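Local coordinates for D-alanine--D-alanine ligase (Coxiella burnetii, PDB 3TQT), which catalyses the ATP-dependent joining of two D-alanine molecules into D-alanyl-D-alanine, a building block of the bacterial cell wall, at residues V128-Q133 against V294-M299. Numbering follows the deposited sequence.
Sequences VGANVQ and VHCSGM
The loop leading into helix 132-139 meets the turn between helix 277-293 and strand 298-306 in this ATP-grasp ligase. A Schellman motif ends helix 277-293, with His295 at positive phi as its C-prime residue, and the chain then runs through Cys296 and Ser297 into the strand.

The tight part is backbone on backbone at the glycines. Gly129 CA lies 4.2 Å from Gly298 CA, and Ser297 O, already taken by Met299 N, also receives a CH···O contact from Gly129 CA at 3.2 Å. Both positions suit glycine: a CB on Gly298 would run into Gly129 N, and Gly129, at phi 91° and psi -161°, would jam one against the carbonyl before it. Beside the glycines a water accepts from Ala130 N and donates to Met299 O. Next along, Ala130 CB rests on Cys296 SG at 3.9 Å, the sulfur brought there by a chi1 that sets it anti to its own backbone N.

Nearer helix 132-139 the segments separate and waters fill in. One accepts from Asn131 N, donates to His295 O and bonds Ser297 OG. Asn131 is the N-cap, its OD1 turned onto Ser134 N, while Ser134 OG bonds Val294 O, so the start of one helix is tied to the end of the other. Helix 340-370 borders the contact through Arg354, which touches Asn131 and Ser297.

The loosest end lies at the dimer interface, where Leu143 and Arg218 of the second subunit pack on Gln133 and His295. The extended Gln133 chain crosses the imidazole obliquely, amide and ring planes 54° apart. A water donates to both Gln133 OE1 and Val294 O, and the same OE1, at the ring edge, takes a weak, bent hydrogen bond from His295 ND1 at 3.4 Å.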
# COMPACT_ATOMS: atom_id res chain seq x y z
N VAL A 128 8.13 12.17 3.77
CA VAL A 128 8.97 12.07 2.60
C VAL A 128 8.78 10.76 1.84
O VAL A 128 8.61 9.69 2.45
CB VAL A 128 10.43 12.23 2.98
CG1 VAL A 128 11.35 11.85 1.80
CG2 VAL A 128 10.67 13.66 3.46
N GLY A 129 8.78 10.85 0.52
CA GLY A 129 8.87 9.66 -0.31
C GLY A 129 7.54 9.05 -0.72
O GLY A 129 6.50 9.68 -0.67
N ALA A 130 7.60 7.78 -1.14
CA ALA A 130 6.49 7.09 -1.76
C ALA A 130 5.35 6.97 -0.78
O ALA A 130 5.58 6.75 0.40
CB ALA A 130 6.94 5.70 -2.19
N ASN A 131 4.12 7.13 -1.28
CA ASN A 131 2.93 6.95 -0.45
C ASN A 131 2.66 5.46 -0.21
O ASN A 131 3.48 4.62 -0.55
CB ASN A 131 1.71 7.67 -1.02
CG ASN A 131 1.18 7.02 -2.30
OD1 ASN A 131 1.72 6.04 -2.80
ND2 ASN A 131 0.08 7.58 -2.82
N VAL A 132 1.51 5.14 0.37
CA VAL A 132 1.24 3.75 0.74
C VAL A 132 1.18 2.86 -0.49
O VAL A 132 1.82 1.81 -0.55
CB VAL A 132 -0.06 3.60 1.55
CG1 VAL A 132 -0.44 2.12 1.67
CG2 VAL A 132 0.12 4.23 2.93
N GLN A 133 0.41 3.28 -1.49
CA GLN A 133 0.25 2.48 -2.68
C GLN A 133 1.54 2.28 -3.44
O GLN A 133 1.84 1.18 -3.91
CB GLN A 133 -0.78 3.11 -3.63
CG GLN A 133 -0.78 2.44 -5.01
CD GLN A 133 -1.19 3.40 -6.11
OE1 GLN A 133 -0.36 4.01 -6.76
NE2 GLN A 133 -2.49 3.54 -6.31
N VAL A 294 4.63 4.03 -11.41
CA VAL A 294 4.23 3.43 -10.14
C VAL A 294 3.72 4.50 -9.18
O VAL A 294 3.55 4.24 -7.99
CB VAL A 294 5.40 2.67 -9.48
CG1 VAL A 294 5.83 1.51 -10.40
CG2 VAL A 294 6.55 3.60 -9.21
N HIS A 295 3.51 5.71 -9.70
CA HIS A 295 2.92 6.81 -8.93
C HIS A 295 3.70 7.10 -7.67
O HIS A 295 3.14 7.33 -6.59
CB HIS A 295 1.46 6.50 -8.62
CG HIS A 295 0.68 6.14 -9.84
ND1 HIS A 295 0.00 4.95 -9.97
CD2 HIS A 295 0.52 6.80 -11.01
CE1 HIS A 295 -0.57 4.90 -11.16
NE2 HIS A 295 -0.25 6.00 -11.81
N CYS A 296 5.02 7.10 -7.83
CA CYS A 296 5.92 7.40 -6.74
C CYS A 296 5.89 8.90 -6.41
O CYS A 296 5.41 9.73 -7.19
CB CYS A 296 7.34 6.97 -7.09
SG CYS A 296 8.33 6.68 -5.65
N SER A 297 6.39 9.22 -5.22
CA SER A 297 6.48 10.59 -4.77
C SER A 297 7.79 10.76 -4.07
O SER A 297 8.30 9.81 -3.46
CB SER A 297 5.36 10.90 -3.77
OG SER A 297 4.13 11.03 -4.43
N GLY A 298 8.34 11.96 -4.16
CA GLY A 298 9.53 12.34 -3.43
C GLY A 298 10.80 11.78 -4.05
O GLY A 298 11.55 12.50 -4.71
N MET A 299 11.03 10.49 -3.84
CA MET A 299 12.28 9.88 -4.29
C MET A 299 12.16 8.40 -4.61
O MET A 299 11.34 7.69 -4.04
CB MET A 299 13.35 10.05 -3.21
CG MET A 299 12.89 9.53 -1.85
SD MET A 299 14.23 9.40 -0.65
CE MET A 299 15.47 8.66 -1.68
O HOH W 1 10.22 7.15 -1.71
O HOH W 2 3.62 8.05 -3.90
O HOH W 3 1.45 2.54 -7.77